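PDB 3M1P: ribose 5-phosphate isomerase, which probably interconverts ribose 5-phosphate and ribulose 5-phosphate as a type B isomerase of four identical subunits. Local coordinates for residues H17-L22 with T115-I120; V32-G37 with A54-R59. The protein carries 1 engineered substitution. All blocks are in the same frame, centred on the assembly; numbering follows the deposited sequence.

Interaction 1 of 2, residues H17-L22 with T115-I120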
ATOM      1  N   HIS A  17      15.386  10.670  10.723  1.00 24.94           N
ATOM      2  CA  HIS A  17      16.623  10.704   9.938  1.00 25.39           C
ATOM      3  C   HIS A  17      17.704   9.754  10.465  1.00 25.42           C
ATOM      4  O   HIS A  17      18.488   9.205   9.681  1.00 25.49           O
ATOM      5  CB  HIS A  17      17.132  12.141   9.770  1.00 25.94           C
ATOM      6  CG  HIS A  17      17.791  12.705  10.988  1.00 26.93           C
ATOM      7  ND1 HIS A  17      19.159  12.821  11.102  1.00 29.05           N
ATOM      8  CD2 HIS A  17      17.275  13.173  12.149  1.00 28.47           C
ATOM      9  CE1 HIS A  17      19.458  13.345  12.278  1.00 29.39           C
ATOM     10  NE2 HIS A  17      18.332  13.564  12.935  1.00 29.70           N
ATOM     11  N   GLU A  18      17.720   9.542  11.784  1.00 25.46           N
ATOM     12  CA  GLU A  18      18.600   8.551  12.409  1.00 25.97           C
ATOM     13  C   GLU A  18      18.196   7.143  11.969  1.00 24.60           C
ATOM     14  O   GLU A  18      19.058   6.318  11.673  1.00 24.51           O
ATOM     15  CB  GLU A  18      18.609   8.686  13.950  1.00 25.71           C
ATOM     16  CG  GLU A  18      19.193  10.018  14.452  1.00 27.89           C
ATOM     17  CD  GLU A  18      19.402  10.084  15.981  1.00 29.04           C
ATOM     18  OE1 GLU A  18      18.869   9.221  16.728  1.00 32.42           O
ATOM     19  OE2 GLU A  18      20.107  11.022  16.437  1.00 33.14           O
ATOM     20  N   ASN A  19      16.887   6.885  11.920  1.00 23.79           N
ATOM     21  CA  ASN A  19      16.331   5.656  11.310  1.00 23.10           C
ATOM     22  C   ASN A  19      16.907   5.403   9.914  1.00 22.03           C
ATOM     23  O   ASN A  19      17.397   4.314   9.614  1.00 21.80           O
ATOM     24  CB  ASN A  19      14.793   5.738  11.170  1.00 23.13           C
ATOM     25  CG  ASN A  19      14.064   5.886  12.497  1.00 24.71           C
ATOM     26  OD1 ASN A  19      13.316   4.990  12.910  1.00 26.70           O
ATOM     27  ND2 ASN A  19      14.234   7.031  13.146  1.00 24.57           N
ATOM     28  N   LEU A  20      16.833   6.425   9.058  1.00 21.36           N
ATOM     29  CA  LEU A  20      17.306   6.325   7.676  1.00 20.71           C
ATOM     30  C   LEU A  20      18.791   5.995   7.611  1.00 20.42           C
ATOM     31  O   LEU A  20      19.195   5.117   6.848  1.00 19.99           O
ATOM     32  CB  LEU A  20      17.018   7.624   6.921  1.00 20.76           C
ATOM     33  CG  LEU A  20      15.565   8.079   6.956  1.00 20.74           C
ATOM     34  CD1 LEU A  20      15.440   9.458   6.332  1.00 20.87           C
ATOM     35  CD2 LEU A  20      14.629   7.056   6.268  1.00 21.39           C
ATOM     36  N   ILE A  21      19.588   6.697   8.423  1.00 19.83           N
ATOM     37  CA  ILE A  21      21.032   6.430   8.531  1.00 20.30           C
ATOM     38  C   ILE A  21      21.260   4.958   8.901  1.00 19.74           C
ATOM     39  O   ILE A  21      22.007   4.242   8.226  1.00 19.36           O
ATOM     40  CB  ILE A  21      21.730   7.385   9.557  1.00 20.00           C
ATOM     41  CG1 ILE A  21      21.734   8.823   9.035  1.00 20.54           C
ATOM     42  CG2 ILE A  21      23.160   6.909   9.871  1.00 21.06           C
ATOM     43  CD1 ILE A  21      22.031   9.892  10.095  1.00 20.74           C
ATOM     44  N   LEU A  22      20.571   4.513   9.950  1.00 19.62           N
ATOM     45  CA  LEU A  22      20.619   3.121  10.378  1.00 19.85           C
ATOM     46  C   LEU A  22      20.183   2.129   9.285  1.00 19.26           C
ATOM     47  O   LEU A  22      20.861   1.127   9.062  1.00 19.37           O
ATOM     48  CB  LEU A  22      19.804   2.927  11.668  1.00 19.87           C
ATOM     49  CG  LEU A  22      19.758   1.509  12.245  1.00 20.88           C
ATOM     50  CD1 LEU A  22      21.160   1.014  12.621  1.00 23.02           C
ATOM     51  CD2 LEU A  22      18.797   1.392  13.446  1.00 21.06           C
ATOM     52  N   THR A 115       3.955   5.828   4.842  1.00 14.08           N
ATOM     53  CA  THR A 115       4.558   4.504   4.928  1.00 14.23           C
ATOM     54  C   THR A 115       5.183   4.317   6.323  1.00 14.48           C
ATOM     55  O   THR A 115       5.931   5.175   6.793  1.00 14.90           O
ATOM     56  CB  THR A 115       5.610   4.333   3.775  1.00 14.07           C
ATOM     57  OG1 THR A 115       4.967   4.561   2.515  1.00 12.50           O
ATOM     58  CG2 THR A 115       6.243   2.957   3.765  1.00 14.14           C
ATOM     59  N   GLY A 116       4.851   3.219   6.998  1.00 14.59           N
ATOM     60  CA  GLY A 116       5.402   2.958   8.331  1.00 14.58           C
ATOM     61  C   GLY A 116       6.911   2.776   8.280  1.00 14.51           C
ATOM     62  O   GLY A 116       7.433   2.271   7.280  1.00 14.64           O
ATOM     63  N   VAL A 117       7.613   3.180   9.344  1.00 14.57           N
ATOM     64  CA  VAL A 117       9.087   3.077   9.386  1.00 14.79           C
ATOM     65  C   VAL A 117       9.627   1.686   9.043  1.00 14.59           C
ATOM     66  O   VAL A 117      10.663   1.576   8.399  1.00 15.00           O
ATOM     67  CB  VAL A 117       9.754   3.607  10.729  1.00 15.11           C
ATOM     68  CG1 VAL A 117       9.433   5.087  10.982  1.00 15.64           C
ATOM     69  CG2 VAL A 117       9.367   2.777  11.938  1.00 13.56           C
ATOM     70  N   GLU A 118       8.935   0.622   9.444  1.00 14.70           N
ATOM     71  CA  GLU A 118       9.451  -0.730   9.155  1.00 14.45           C
ATOM     72  C   GLU A 118       9.362  -1.090   7.670  1.00 13.47           C
ATOM     73  O   GLU A 118      10.160  -1.884   7.185  1.00 13.01           O
ATOM     74  CB  GLU A 118       8.790  -1.806  10.036  1.00 15.14           C
ATOM     75  CG  GLU A 118       9.173  -1.736  11.543  1.00 16.98           C
ATOM     76  CD  GLU A 118      10.673  -1.778  11.774  1.00 20.50           C
ATOM     77  OE1 GLU A 118      11.354  -2.654  11.193  1.00 22.45           O
ATOM     78  OE2 GLU A 118      11.170  -0.925  12.532  1.00 21.56           O
ATOM     79  N   VAL A 119       8.391  -0.506   6.964  1.00 12.70           N
ATOM     80  CA  VAL A 119       8.307  -0.655   5.513  1.00 12.45           C
ATOM     81  C   VAL A 119       9.343   0.242   4.839  1.00 12.67           C
ATOM     82  O   VAL A 119       9.951  -0.154   3.847  1.00 12.57           O
ATOM     83  CB  VAL A 119       6.873  -0.403   4.980  1.00 12.71           C
ATOM     84  CG1 VAL A 119       6.805  -0.489   3.450  1.00 10.95           C
ATOM     85  CG2 VAL A 119       5.909  -1.417   5.603  1.00 12.84           C
ATOM     86  N   ILE A 120       9.562   1.434   5.398  1.00 12.78           N
ATOM     87  CA  ILE A 120      10.607   2.328   4.900  1.00 12.68           C
ATOM     88  C   ILE A 120      11.952   1.625   5.024  1.00 13.01           C
ATOM     89  O   ILE A 120      12.742   1.616   4.080  1.00 13.22           O
ATOM     90  CB  ILE A 120      10.608   3.705   5.627  1.00 12.61           C
ATOM     91  CG1 ILE A 120       9.397   4.531   5.184  1.00 12.08           C
ATOM     92  CG2 ILE A 120      11.917   4.473   5.334  1.00 12.93           C
ATOM     93  CD1 ILE A 120       9.159   5.843   5.983  1.00 12.17           C
TER

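Interaction 2 of 2, residues V32-G37 with A54-R59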
ATOM      1  N   VAL A  32      27.570   3.433   2.817  1.00 23.32           N
ATOM      2  CA  VAL A  32      27.906   4.526   3.737  1.00 23.21           C
ATOM      3  C   VAL A  32      26.902   5.676   3.679  1.00 23.50           C
ATOM      4  O   VAL A  32      26.823   6.372   2.661  1.00 23.85           O
ATOM      5  CB  VAL A  32      29.332   5.094   3.469  1.00 23.70           C
ATOM      6  CG1 VAL A  32      29.728   6.081   4.570  1.00 22.34           C
ATOM      7  CG2 VAL A  32      30.362   3.958   3.327  1.00 22.56           C
ATOM      8  N   PRO A  33      26.135   5.889   4.769  1.00 23.75           N
ATOM      9  CA  PRO A  33      25.199   7.011   4.784  1.00 24.25           C
ATOM     10  C   PRO A  33      25.917   8.359   4.885  1.00 24.88           C
ATOM     11  O   PRO A  33      26.879   8.510   5.659  1.00 25.01           O
ATOM     12  CB  PRO A  33      24.348   6.763   6.034  1.00 23.99           C
ATOM     13  CG  PRO A  33      25.145   5.858   6.889  1.00 23.80           C
ATOM     14  CD  PRO A  33      26.094   5.103   6.020  1.00 23.75           C
ATOM     15  N   VAL A  34      25.453   9.308   4.081  1.00 25.18           N
ATOM     16  CA  VAL A  34      25.960  10.672   4.070  1.00 25.56           C
ATOM     17  C   VAL A  34      24.744  11.538   4.327  1.00 25.99           C
ATOM     18  O   VAL A  34      23.936  11.799   3.427  1.00 25.48           O
ATOM     19  CB  VAL A  34      26.625  11.030   2.698  1.00 25.57           C
ATOM     20  CG1 VAL A  34      27.222  12.432   2.718  1.00 25.67           C
ATOM     21  CG2 VAL A  34      27.683   9.999   2.318  1.00 24.78           C
ATOM     22  N   TYR A  35      24.582  11.956   5.572  1.00 27.02           N
ATOM     23  CA  TYR A  35      23.394  12.715   5.925  1.00 28.19           C
ATOM     24  C   TYR A  35      23.484  14.181   5.487  1.00 29.40           C
ATOM     25  O   TYR A  35      24.375  14.924   5.927  1.00 29.42           O
ATOM     26  CB  TYR A  35      23.040  12.592   7.404  1.00 27.64           C
ATOM     27  CG  TYR A  35      21.765  13.323   7.714  1.00 27.57           C
ATOM     28  CD1 TYR A  35      20.538  12.862   7.223  1.00 26.91           C
ATOM     29  CD2 TYR A  35      21.782  14.501   8.464  1.00 27.86           C
ATOM     30  CE1 TYR A  35      19.360  13.558   7.480  1.00 26.60           C
ATOM     31  CE2 TYR A  35      20.612  15.200   8.726  1.00 27.26           C
ATOM     32  CZ  TYR A  35      19.405  14.721   8.239  1.00 26.96           C
ATOM     33  OH  TYR A  35      18.247  15.415   8.510  1.00 26.92           O
ATOM     34  N   CYS A  36      22.543  14.574   4.622  1.00 30.24           N
ATOM     35  CA  CYS A  36      22.522  15.896   4.014  1.00 31.53           C
ATOM     36  C   CYS A  36      21.182  16.595   4.226  1.00 32.26           C
ATOM     37  O   CYS A  36      20.868  17.551   3.528  1.00 32.56           O
ATOM     38  CB  CYS A  36      22.830  15.792   2.513  1.00 31.23           C
ATOM     39  SG  CYS A  36      24.495  15.193   2.114  1.00 33.80           S
ATOM     40  N   GLY A  37      20.397  16.118   5.186  1.00 33.49           N
ATOM     41  CA  GLY A  37      19.069  16.675   5.446  1.00 34.86           C
ATOM     42  C   GLY A  37      19.178  17.760   6.496  1.00 36.49           C
ATOM     43  O   GLY A  37      20.289  18.104   6.907  1.00 36.28           O
ATOM     44  N   ALA A  54      20.023  15.055  -5.082  1.00 17.77           N
ATOM     45  CA  ALA A  54      19.987  14.800  -6.519  1.00 17.94           C
ATOM     46  C   ALA A  54      21.268  15.240  -7.252  1.00 17.99           C
ATOM     47  O   ALA A  54      21.793  14.497  -8.081  1.00 17.72           O
ATOM     48  CB  ALA A  54      18.773  15.474  -7.128  1.00 17.61           C
ATOM     49  N   GLU A  55      21.752  16.447  -6.957  1.00 18.29           N
ATOM     50  CA  GLU A  55      22.983  16.946  -7.576  1.00 19.70           C
ATOM     51  C   GLU A  55      24.183  16.072  -7.217  1.00 19.80           C
ATOM     52  O   GLU A  55      24.995  15.756  -8.082  1.00 19.93           O
ATOM     53  CB  GLU A  55      23.246  18.416  -7.211  1.00 19.84           C
ATOM     54  CG  GLU A  55      22.213  19.399  -7.734  1.00 21.74           C
ATOM     55  CD  GLU A  55      22.277  19.639  -9.241  1.00 25.52           C
ATOM     56  OE1 GLU A  55      23.280  19.253  -9.891  1.00 26.64           O
ATOM     57  OE2 GLU A  55      21.311  20.241  -9.776  1.00 25.84           O
ATOM     58  N   MET A  56      24.268  15.658  -5.953  1.00 20.28           N
ATOM     59  CA  MET A  56      25.327  14.762  -5.505  1.00 21.01           C
ATOM     60  C   MET A  56      25.328  13.467  -6.309  1.00 20.69           C
ATOM     61  O   MET A  56      26.390  12.983  -6.722  1.00 20.53           O
ATOM     62  CB  MET A  56      25.193  14.479  -4.016  1.00 20.64           C
ATOM     63  CG  MET A  56      25.434  15.702  -3.145  1.00 21.98           C
ATOM     64  SD  MET A  56      25.037  15.400  -1.417  1.00 23.53           S
ATOM     65  CE  MET A  56      26.358  14.271  -0.961  1.00 21.85           C
ATOM     66  N   VAL A  57      24.134  12.914  -6.537  1.00 20.57           N
ATOM     67  CA  VAL A  57      23.982  11.712  -7.351  1.00 20.15           C
ATOM     68  C   VAL A  57      24.388  11.994  -8.811  1.00 20.09           C
ATOM     69  O   VAL A  57      25.179  11.257  -9.395  1.00 19.72           O
ATOM     70  CB  VAL A  57      22.529  11.138  -7.278  1.00 20.47           C
ATOM     71  CG1 VAL A  57      22.313  10.075  -8.365  1.00 19.84           C
ATOM     72  CG2 VAL A  57      22.227  10.568  -5.888  1.00 19.12           C
ATOM     73  N   ALA A  58      23.843  13.062  -9.391  1.00 20.47           N
ATOM     74  CA  ALA A  58      24.171  13.439 -10.766  1.00 20.81           C
ATOM     75  C   ALA A  58      25.680  13.690 -10.972  1.00 21.38           C
ATOM     76  O   ALA A  58      26.248  13.226 -11.972  1.00 21.55           O
ATOM     77  CB  ALA A  58      23.359  14.653 -11.189  1.00 20.65           C
ATOM     78  N   ARG A  59      26.306  14.414 -10.043  0.50 21.46           N
ATOM     79  CA  ARG A  59      27.750  14.679 -10.099  0.50 22.20           C
ATOM     80  C   ARG A  59      28.572  13.450  -9.706  0.50 22.39           C
ATOM     81  O   ARG A  59      29.801  13.467  -9.790  0.50 22.40           O
ATOM     82  CB  ARG A  59      28.128  15.880  -9.217  0.50 22.12           C
ATOM     83  CG  ARG A  59      27.601  17.212  -9.745  0.50 23.04           C
ATOM     84  CD  ARG A  59      28.160  18.390  -8.974  0.50 24.32           C
ATOM     85  NE  ARG A  59      27.727  19.673  -9.530  0.50 26.31           N
ATOM     86  CZ  ARG A  59      28.348  20.331 -10.512  0.50 27.26           C
ATOM     87  NH1 ARG A  59      29.441  19.837 -11.087  0.50 27.00           N
ATOM     88  NH2 ARG A  59      27.866  21.494 -10.929  0.50 27.63           N
TER

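Interaction 1 of 2, residues H17-L22 with T115-I120
Asn-19 and Leu-20, consecutive residues of helix 17-26, face Val-117 and Ile-120, one turn apart in the first part of helix 117-129; the closest CA atoms across the pair are those of Asn-19 and Val-117, 7.9 Å apart, followed by those of Leu-20 and Ile-120 at 8.3 Å. At this spacing the side chains must bridge the gap, and they do so through the ends of their branches. Leu-20 leaves its backbone across the line to the second helix, and one methyl then reaches over: its CD2 lies 3.9 Å from CG2 of Ile-120, with the two side chains running obliquely past each other. The short branch of Ile-120 is available here because its first torsion, -72°, places CG2 anti to the backbone N. A branched aliphatic residue suits this place, since CG2 can meet Leu-20 and the residue also packs on Ile-16. Leu-20 is buried further by Ile-7 and Thr-9 of strand 3-9 and by Ile-124 one turn along the second helix, so the leucine fills the angle between helix pair and sheet. Nearer the surface, Asn-19 directs the oxygen end of its amide at Val-117, with OD1 4.3 Å from CG1. This is loose van der Waals contact, and a polar residue fits a site only partly buried. Gly-116 is the N-cap of the second helix; its O accepts the N-H of Ile-120 at 3.0 Å, and its backbone is hydrogen-bonded to the second subunit, where Val-117 also touches Arg-113. The contact is thus graded from an aliphatic inner pair to a mixed outer one. With 102 Å² buried in all, it probably rests on dispersion and solvent exclusion, within a hydrophobic layer that Ile-16, Ile-7 and Ile-124 extend.

Interaction 2 of 2, residues V32-G37 with A54-R59
This is apolar strand-to-helix packing, in which Val-34 and Cys-36, at the end of strand 31-35, outermost in the sheet of this chain, and just beyond it, meet Met-56 of helix 46-58 on one face of a Rossmann-like parallel sheet. The helix belongs to the crossover from strand 31-35 to strand 64-69, which passes over the intervening strand 3-9. Met-56 carries the helix side of the contact alone. Its side chain leaves the helix extended, then bends at the last torsion (chi3 70°), so that the thioether sulfur and the terminal methyl both come alongside the thiol. SD lies 3.6 Å from SG of Cys-36, and CE lies 3.7 Å from that same SG. The methyl also approaches the valine, with CE 4.2 Å from CG1 of Val-34. A long, unbranched methionine suits a helix whose nearest CA, its own, is 10.0 Å from that of Cys-36, while the small cysteine and compact valine give it a low surface to lie against. Backbone hydrogen bonds of Val-34 and Cys-36 to Ile-7 fix both residues beside strand 3-9. The two sulfurs stand at about the sum of their van der Waals radii, far beyond a covalent bond. Dispersion between polarisable sulfurs and methyl groups, with exclusion of solvent around the buried cysteine, probably makes this contact favourable, without directional bonding across the pair.

The two contacts lie on opposite faces of one sheet, their centres about 17 Å apart, and interaction 2 is nested within the chain loop that interaction 1 closes. Strand 31-35 joins them. While Val-34 and Cys-36 serve interaction 2, the intervening Tyr-35 and the preceding Pro-33 turn to helix 17-26 of interaction 1. There Ile-21 CG2 packs 3.7 Å from Pro-33 CG, and Ile-21 CD1 lies 3.9 Å from Tyr-35 CB. The rings of His-17 and Tyr-35 also meet, at about 35° between planes. Helix 17-26 thus packs on helix 117-129 and on strand 31-35, and that strand meets helix 46-58 with its other face.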